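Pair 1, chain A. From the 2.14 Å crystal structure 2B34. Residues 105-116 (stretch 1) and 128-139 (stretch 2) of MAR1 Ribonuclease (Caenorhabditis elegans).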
# COMPACT_ATOMS: atom_id res chain seq x y z
N ILE A 105 7.14 15.93 13.75
CA ILE A 105 7.34 14.54 14.09
C ILE A 105 6.28 14.19 15.13
O ILE A 105 6.16 14.87 16.15
CB ILE A 105 8.77 14.30 14.62
CG1 ILE A 105 9.81 14.84 13.63
CG2 ILE A 105 8.99 12.81 14.93
CD1 ILE A 105 11.21 15.00 14.18
N LEU A 106 5.50 13.15 14.85
CA LEU A 106 4.34 12.84 15.68
C LEU A 106 4.42 11.46 16.33
O LEU A 106 4.59 10.44 15.65
CB LEU A 106 3.05 12.98 14.84
CG LEU A 106 1.65 12.88 15.47
CD1 LEU A 106 1.49 13.72 16.73
CD2 LEU A 106 0.61 13.29 14.44
N VAL A 107 4.30 11.45 17.65
CA VAL A 107 4.18 10.22 18.43
C VAL A 107 2.92 10.29 19.29
O VAL A 107 2.38 11.37 19.53
CB VAL A 107 5.43 9.94 19.33
CG1 VAL A 107 6.70 9.86 18.48
CG2 VAL A 107 5.58 10.99 20.44
N GLY A 108 2.44 9.14 19.75
CA GLY A 108 1.31 9.14 20.67
C GLY A 108 0.14 8.30 20.25
O GLY A 108 0.25 7.47 19.34
N ILE A 109 -1.01 8.52 20.90
CA ILE A 109 -2.07 7.53 20.87
C ILE A 109 -3.47 7.97 20.50
O ILE A 109 -3.80 9.16 20.51
CB ILE A 109 -2.15 6.68 22.15
CG1 ILE A 109 -2.11 7.57 23.39
CG2 ILE A 109 -1.06 5.59 22.13
CD1 ILE A 109 -2.44 6.84 24.65
N GLU A 110 -4.30 6.95 20.28
CA GLU A 110 -5.40 6.97 19.34
C GLU A 110 -4.81 7.37 17.98
O GLU A 110 -4.95 8.51 17.52
CB GLU A 110 -6.60 7.82 19.82
CG GLU A 110 -6.26 9.21 20.33
CD GLU A 110 -7.42 9.92 20.97
OE1 GLU A 110 -8.32 9.23 21.50
OE2 GLU A 110 -7.44 11.17 20.96
N ALA A 111 -4.11 6.41 17.39
CA ALA A 111 -3.56 6.53 16.04
C ALA A 111 -4.65 6.96 15.05
O ALA A 111 -4.40 7.75 14.16
CB ALA A 111 -2.95 5.20 15.60
N HIS A 112 -5.86 6.44 15.26
CA HIS A 112 -6.99 6.69 14.37
C HIS A 112 -7.89 7.82 14.87
O HIS A 112 -8.95 8.08 14.29
CB HIS A 112 -7.80 5.40 14.22
CG HIS A 112 -8.46 4.96 15.49
ND1 HIS A 112 -7.74 4.62 16.62
CD2 HIS A 112 -9.77 4.83 15.82
CE1 HIS A 112 -8.58 4.28 17.58
NE2 HIS A 112 -9.82 4.40 17.12
N VAL A 113 -7.49 8.48 15.96
CA VAL A 113 -8.25 9.60 16.52
C VAL A 113 -7.38 10.86 16.68
O VAL A 113 -7.28 11.62 15.72
CB VAL A 113 -9.03 9.21 17.82
CG1 VAL A 113 -10.02 10.29 18.20
CG2 VAL A 113 -9.76 7.88 17.64
N CYS A 114 -6.73 11.06 17.83
CA CYS A 114 -5.84 12.23 18.04
C CYS A 114 -4.78 12.35 16.96
O CYS A 114 -4.61 13.41 16.38
CB CYS A 114 -5.12 12.22 19.42
SG CYS A 114 -3.83 13.56 19.66
N VAL A 115 -4.07 11.25 16.72
CA VAL A 115 -2.92 11.26 15.82
C VAL A 115 -3.37 11.53 14.39
O VAL A 115 -2.76 12.33 13.69
CB VAL A 115 -2.09 9.95 15.91
CG1 VAL A 115 -0.88 10.00 14.99
CG2 VAL A 115 -1.64 9.70 17.35
N LEU A 116 -4.46 10.87 13.98
CA LEU A 116 -5.03 11.06 12.65
C LEU A 116 -5.59 12.48 12.47
O LEU A 116 -5.29 13.14 11.48
CB LEU A 116 -6.11 10.02 12.34
CG LEU A 116 -6.78 10.07 10.96
CD1 LEU A 116 -5.74 9.97 9.84
CD2 LEU A 116 -7.85 8.99 10.82
N ASN A 128 4.69 19.35 6.83
CA ASN A 128 4.98 17.94 6.60
C ASN A 128 4.85 17.18 7.91
O ASN A 128 5.34 17.64 8.95
CB ASN A 128 6.37 17.74 6.00
CG ASN A 128 6.62 18.60 4.76
OD1 ASN A 128 7.65 19.27 4.65
ND2 ASN A 128 5.68 18.57 3.82
N VAL A 129 4.18 16.03 7.87
CA VAL A 129 3.96 15.21 9.07
C VAL A 129 4.72 13.89 8.96
O VAL A 129 4.50 13.11 8.04
CB VAL A 129 2.45 14.92 9.31
CG1 VAL A 129 2.25 14.14 10.61
CG2 VAL A 129 1.66 16.22 9.35
N HIS A 130 5.61 13.67 9.93
CA HIS A 130 6.36 12.43 10.03
C HIS A 130 5.81 11.60 11.19
O HIS A 130 6.06 11.89 12.36
CB HIS A 130 7.85 12.73 10.21
CG HIS A 130 8.44 13.50 9.06
ND1 HIS A 130 8.03 14.78 8.73
CD2 HIS A 130 9.40 13.17 8.16
CE1 HIS A 130 8.71 15.20 7.67
NE2 HIS A 130 9.55 14.24 7.31
N VAL A 131 5.03 10.58 10.82
CA VAL A 131 4.37 9.71 11.78
C VAL A 131 5.31 8.57 12.16
O VAL A 131 5.68 7.75 11.31
CB VAL A 131 3.03 9.14 11.22
CG1 VAL A 131 2.35 8.22 12.24
CG2 VAL A 131 2.08 10.27 10.82
N VAL A 132 5.70 8.53 13.43
CA VAL A 132 6.60 7.50 13.93
C VAL A 132 5.78 6.27 14.30
O VAL A 132 5.22 6.19 15.40
CB VAL A 132 7.40 8.00 15.16
CG1 VAL A 132 8.51 7.01 15.50
CG2 VAL A 132 7.98 9.38 14.89
N VAL A 133 5.72 5.31 13.38
CA VAL A 133 4.80 4.17 13.49
C VAL A 133 5.08 3.25 14.68
O VAL A 133 4.16 2.63 15.21
CB VAL A 133 4.73 3.35 12.16
CG1 VAL A 133 4.19 4.21 11.01
CG2 VAL A 133 6.08 2.75 11.79
N ASP A 134 6.34 3.16 15.09
CA ASP A 134 6.70 2.34 16.26
C ASP A 134 6.53 3.08 17.60
O ASP A 134 6.90 2.57 18.66
CB ASP A 134 8.10 1.72 16.11
CG ASP A 134 9.19 2.73 15.74
OD1 ASP A 134 8.89 3.87 15.35
OD2 ASP A 134 10.38 2.35 15.85
N ALA A 135 5.94 4.27 17.53
CA ALA A 135 5.64 5.08 18.71
C ALA A 135 4.18 5.55 18.67
O ALA A 135 3.78 6.42 19.44
CB ALA A 135 6.60 6.26 18.79
N VAL A 136 3.41 4.96 17.76
CA VAL A 136 1.99 5.29 17.55
C VAL A 136 1.15 4.01 17.56
O VAL A 136 1.49 3.03 16.88
CB VAL A 136 1.78 6.10 16.23
CG1 VAL A 136 0.30 6.22 15.87
CG2 VAL A 136 2.40 7.49 16.33
N SER A 137 0.06 4.01 18.33
CA SER A 137 -0.79 2.82 18.45
C SER A 137 -2.25 3.15 18.82
O SER A 137 -2.59 4.30 19.06
CB SER A 137 -0.19 1.85 19.47
OG SER A 137 -0.81 0.58 19.37
N SER A 138 -3.09 2.11 18.85
CA SER A 138 -4.51 2.22 19.19
C SER A 138 -4.92 1.08 20.12
O SER A 138 -4.13 0.17 20.37
CB SER A 138 -5.38 2.15 17.93
OG SER A 138 -5.10 3.21 17.04
N ARG A 139 -6.16 1.12 20.60
CA ARG A 139 -6.74 0.01 21.37
C ARG A 139 -6.90 -1.24 20.50
O ARG A 139 -6.65 -2.35 20.94
CB ARG A 139 -8.08 0.43 22.00
CG ARG A 139 -8.80 -0.68 22.76
CD ARG A 139 -10.01 -0.17 23.55
NE ARG A 139 -11.01 0.48 22.69
CZ ARG A 139 -12.32 0.49 22.92
NH1 ARG A 139 -12.82 -0.11 23.99
NH2 ARG A 139 -13.13 1.11 22.07

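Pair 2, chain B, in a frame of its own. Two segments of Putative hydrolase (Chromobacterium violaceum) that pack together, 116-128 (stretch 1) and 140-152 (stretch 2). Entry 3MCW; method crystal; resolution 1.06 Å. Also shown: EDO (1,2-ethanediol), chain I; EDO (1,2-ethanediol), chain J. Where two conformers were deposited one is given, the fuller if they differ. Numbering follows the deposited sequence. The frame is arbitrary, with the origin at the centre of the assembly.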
# COMPACT_ATOMS: atom_id res chain seq x y z
N LEU B 116 -9.11 -13.91 4.34
CA LEU B 116 -9.58 -12.72 5.03
C LEU B 116 -10.66 -12.01 4.20
O LEU B 116 -10.55 -11.93 2.99
CB LEU B 116 -8.41 -11.73 5.24
CG LEU B 116 -7.13 -12.32 5.85
CD1 LEU B 116 -6.07 -11.24 5.98
CD2 LEU B 116 -7.43 -12.98 7.23
N VAL B 117 -11.66 -11.48 4.91
CA VAL B 117 -12.69 -10.64 4.32
C VAL B 117 -12.55 -9.30 5.01
O VAL B 117 -12.68 -9.20 6.23
CB VAL B 117 -14.11 -11.24 4.55
CG1 VAL B 117 -15.17 -10.27 4.05
CG2 VAL B 117 -14.17 -12.60 3.84
N VAL B 118 -12.23 -8.26 4.25
CA VAL B 118 -11.84 -6.98 4.79
C VAL B 118 -12.85 -5.90 4.46
O VAL B 118 -13.33 -5.80 3.32
CB VAL B 118 -10.44 -6.54 4.26
CG1 VAL B 118 -10.03 -5.22 4.76
CG2 VAL B 118 -9.38 -7.63 4.62
N ALA B 119 -13.12 -5.05 5.45
CA ALA B 119 -13.95 -3.85 5.23
C ALA B 119 -13.51 -2.81 6.22
O ALA B 119 -12.90 -3.13 7.22
CB ALA B 119 -15.44 -4.16 5.38
N GLY B 120 -13.82 -1.55 5.96
CA GLY B 120 -13.58 -0.49 6.90
C GLY B 120 -13.18 0.81 6.22
O GLY B 120 -13.58 1.08 5.08
N VAL B 121 -12.42 1.62 6.94
CA VAL B 121 -12.17 2.98 6.51
C VAL B 121 -10.71 3.35 6.79
O VAL B 121 -10.15 2.93 7.83
CB VAL B 121 -13.16 3.95 7.21
CG1 VAL B 121 -13.00 3.86 8.75
CG2 VAL B 121 -13.03 5.38 6.71
N SER B 122 -10.04 4.12 5.93
CA SER B 122 -10.51 4.54 4.61
C SER B 122 -10.00 3.60 3.54
O SER B 122 -8.91 3.00 3.64
CB SER B 122 -10.08 5.94 4.28
OG SER B 122 -8.77 5.97 3.82
N THR B 123 -10.76 3.51 2.46
CA THR B 123 -10.40 2.59 1.36
C THR B 123 -8.95 2.78 0.95
O THR B 123 -8.24 1.81 0.72
CB THR B 123 -11.29 2.84 0.14
OG1 THR B 123 -12.65 2.93 0.58
CG2 THR B 123 -11.12 1.73 -0.89
N SER B 124 -8.54 4.04 0.79
CA SER B 124 -7.29 4.40 0.17
C SER B 124 -6.14 4.60 1.15
O SER B 124 -5.01 4.76 0.72
CB SER B 124 -7.52 5.68 -0.63
OG SER B 124 -8.15 6.67 0.18
N ASN B 125 -6.42 4.59 2.46
CA ASN B 125 -5.40 4.80 3.47
C ASN B 125 -5.19 3.50 4.26
O ASN B 125 -4.50 2.61 3.75
CB ASN B 125 -5.64 6.07 4.28
CG ASN B 125 -4.41 6.47 5.06
OD1 ASN B 125 -3.30 5.99 4.78
ND2 ASN B 125 -4.57 7.36 5.98
N SER B 126 -5.78 3.35 5.44
CA SER B 126 -5.50 2.16 6.23
C SER B 126 -6.01 0.86 5.63
O SER B 126 -5.39 -0.19 5.82
CB SER B 126 -6.00 2.34 7.66
OG SER B 126 -5.21 3.29 8.36
N VAL B 127 -7.16 0.89 4.94
CA VAL B 127 -7.63 -0.33 4.30
C VAL B 127 -6.63 -0.76 3.20
O VAL B 127 -6.15 -1.88 3.21
CB VAL B 127 -9.04 -0.18 3.72
CG1 VAL B 127 -9.43 -1.38 2.93
CG2 VAL B 127 -10.07 0.06 4.86
N GLU B 128 -6.28 0.15 2.30
CA GLU B 128 -5.34 -0.16 1.24
C GLU B 128 -3.98 -0.60 1.82
O GLU B 128 -3.40 -1.56 1.29
CB GLU B 128 -5.19 1.02 0.31
CG GLU B 128 -4.20 0.78 -0.81
CD GLU B 128 -4.37 1.66 -2.02
OE1 GLU B 128 -5.28 2.51 -2.06
OE2 GLU B 128 -3.54 1.44 -2.92
N ALA B 140 -5.21 -14.77 1.28
CA ALA B 140 -6.27 -14.70 0.26
C ALA B 140 -7.29 -13.69 0.77
O ALA B 140 -8.02 -13.97 1.72
CB ALA B 140 -6.88 -16.05 0.07
N VAL B 141 -7.35 -12.54 0.13
CA VAL B 141 -8.14 -11.42 0.62
C VAL B 141 -9.32 -11.13 -0.29
O VAL B 141 -9.17 -10.99 -1.50
CB VAL B 141 -7.30 -10.13 0.74
CG1 VAL B 141 -8.15 -8.99 1.23
CG2 VAL B 141 -6.08 -10.37 1.59
N CYS B 142 -10.51 -11.05 0.32
CA CYS B 142 -11.72 -10.50 -0.35
C CYS B 142 -11.98 -9.16 0.29
O CYS B 142 -12.18 -9.06 1.49
CB CYS B 142 -12.98 -11.35 -0.13
SG CYS B 142 -12.91 -13.00 -0.80
N LEU B 143 -11.99 -8.11 -0.53
CA LEU B 143 -12.25 -6.76 -0.07
C LEU B 143 -13.70 -6.44 -0.34
O LEU B 143 -14.13 -6.38 -1.50
CB LEU B 143 -11.31 -5.78 -0.80
CG LEU B 143 -11.47 -4.33 -0.38
CD1 LEU B 143 -11.25 -4.12 1.10
CD2 LEU B 143 -10.46 -3.49 -1.15
N ALA B 144 -14.50 -6.25 0.72
CA ALA B 144 -15.93 -5.96 0.63
C ALA B 144 -16.08 -4.47 0.40
O ALA B 144 -16.21 -3.67 1.33
CB ALA B 144 -16.67 -6.42 1.89
N GLU B 145 -16.06 -4.07 -0.86
CA GLU B 145 -15.86 -2.66 -1.18
C GLU B 145 -17.04 -1.76 -0.77
O GLU B 145 -16.87 -0.59 -0.50
CB GLU B 145 -15.47 -2.45 -2.65
CG GLU B 145 -16.54 -2.80 -3.64
CD GLU B 145 -17.53 -1.67 -3.89
OE1 GLU B 145 -17.17 -0.49 -3.73
OE2 GLU B 145 -18.67 -2.00 -4.28
N ASP B 146 -18.25 -2.34 -0.77
CA ASP B 146 -19.43 -1.61 -0.31
C ASP B 146 -19.46 -1.36 1.18
O ASP B 146 -20.23 -0.55 1.66
CB ASP B 146 -20.72 -2.27 -0.80
CG ASP B 146 -20.91 -3.69 -0.28
OD1 ASP B 146 -19.91 -4.44 -0.17
OD2 ASP B 146 -22.06 -4.09 -0.04
N GLY B 147 -18.61 -2.10 1.92
CA GLY B 147 -18.38 -1.85 3.33
C GLY B 147 -17.19 -0.98 3.61
O GLY B 147 -16.75 -0.86 4.75
N CYS B 148 -16.63 -0.34 2.59
CA CYS B 148 -15.52 0.57 2.73
C CYS B 148 -15.94 1.96 2.29
O CYS B 148 -16.83 2.11 1.43
CB CYS B 148 -14.33 0.15 1.86
SG CYS B 148 -13.62 -1.45 2.31
N PHE B 149 -15.29 2.98 2.81
CA PHE B 149 -15.48 4.32 2.28
C PHE B 149 -14.18 5.11 2.44
O PHE B 149 -13.29 4.72 3.22
CB PHE B 149 -16.68 5.05 2.93
CG PHE B 149 -16.55 5.47 4.36
CD1 PHE B 149 -16.94 4.62 5.37
CD2 PHE B 149 -16.17 6.74 4.67
CE1 PHE B 149 -16.94 5.04 6.68
CE2 PHE B 149 -16.15 7.18 5.97
CZ PHE B 149 -16.55 6.33 6.97
N THR B 150 -14.11 6.22 1.72
CA THR B 150 -12.99 7.12 1.78
C THR B 150 -13.49 8.55 1.57
O THR B 150 -14.70 8.79 1.64
CB THR B 150 -11.87 6.69 0.81
OG1 THR B 150 -10.68 7.41 1.14
CG2 THR B 150 -12.28 6.85 -0.66
N PHE B 151 -12.54 9.46 1.37
CA PHE B 151 -12.79 10.89 1.39
C PHE B 151 -12.28 11.53 0.11
O PHE B 151 -11.35 11.05 -0.55
CB PHE B 151 -12.11 11.54 2.60
CG PHE B 151 -12.53 10.93 3.89
CD1 PHE B 151 -13.74 11.29 4.50
CD2 PHE B 151 -11.79 9.93 4.48
CE1 PHE B 151 -14.16 10.70 5.63
CE2 PHE B 151 -12.22 9.35 5.67
CZ PHE B 151 -13.41 9.75 6.24
N ASP B 152 -12.85 12.68 -0.23
CA ASP B 152 -12.34 13.50 -1.33
C ASP B 152 -10.85 13.79 -1.10
O ASP B 152 -10.39 13.94 0.03
CB ASP B 152 -13.06 14.87 -1.38
CG ASP B 152 -14.53 14.82 -1.78
OD1 ASP B 152 -15.12 13.73 -1.91
OD2 ASP B 152 -15.09 15.92 -1.97
C1 EDO I . -9.47 8.41 7.93
O1 EDO I . -8.97 8.85 9.20
C2 EDO I . -8.58 8.94 6.83
O2 EDO I . -7.56 8.02 6.51
C1 EDO J . -15.57 16.40 -6.54
O1 EDO J . -14.44 16.41 -7.42
C2 EDO J . -15.30 16.40 -5.03
O2 EDO J . -14.11 17.05 -4.54

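Pair 1 and pair 2 build the same frame: a parallel strand pairing in which stretch 2 turns a corner and returns to stretch 1 further along, just where stretch 1 leaves its strand for a helix. Fourteen central residues superpose with an RMSD of 0.5 Å, and the strand axes cross at -37° in pair 1 and -31° in pair 2.

The same backbone hydrogen bonds mark the register in both pairs. Leu106(A) N donates to His130(A) O at 2.8 Å, and Leu106(A) O accepts from Val132(A) N at 3.1 Å; in pair 2 the matched Val118(B) N donates to Cys142(B) O and Val118(B) O accepts from Ala144(B) N, both at 2.9 Å. Gly108(A) and Gly120(B) coincide, each bonded to the last residue of the corner. Gly108(A) N bonds to Ala135(A) O at 3.0 Å, whereas Gly120(B) N reaches Gly147(B) O only weakly, at 3.2 Å. Both glycines adopt backbone angles at which a CB would be jammed against the preceding carbonyl O, so the local conformation alone calls for glycine.

Beside the corner, pair 2 is smaller at all three matched positions. Val107(A) CG1 lies 3.6 Å from Ala135(A) CB and 3.8 Å from Val132(A) CG2. Pair 2 puts Ala119(B), Gly147(B) and Ala144(B) at these positions, and a CB on Gly147(B) would come within 3.2 Å of Ala119(B) CB, a tight fit.

Under the helix start, Val136(A) and Cys148(B) occupy one site, their side-chain centres 0.4 Å apart. Val136(A) CG1 packs 3.4 Å from Ala111(A) CB and 4.1 Å from Val115(A) CG1. Cys148(B) SG sits 4.2 Å from Val127(B) CG1, while Cys148(B) CB meets Thr123(B) OG1 at 3.5 Å. In pair 2 the larger Leu143(B), matching Val131(A), also extends its CD1 to 3.8 Å from Val127(B) CG1.

A polar link closes the far end. His112(A) ND1 and Ser138(A) OG hydrogen-bond at 3.0 Å, with OG at the ring edge; the matched Ser124(B) OG and Thr150(B) OG1 do so at 2.8 Å. A ring and a short hydroxyl thus reach the same partner position. Nearby, the backbone bond from Ala111(A) N to Ser137(A) O, 3.1 Å, recurs from Thr123(B) N to Phe149(B) O, 2.9 Å.

A marked difference in size falls at Ser137(A) and Phe149(B). Ile109(A) CG2 lies 3.7 Å from Ser137(A) O, and Val121(B) CG2 repeats this approach, 3.6 Å from Phe149(B) O; pair 2 adds the ring, with Val121(B) CG2 over its face, 3.7 Å from Phe149(B) CZ. The shared rule is the backbone bonding and the glycine; the side chains around them vary in size.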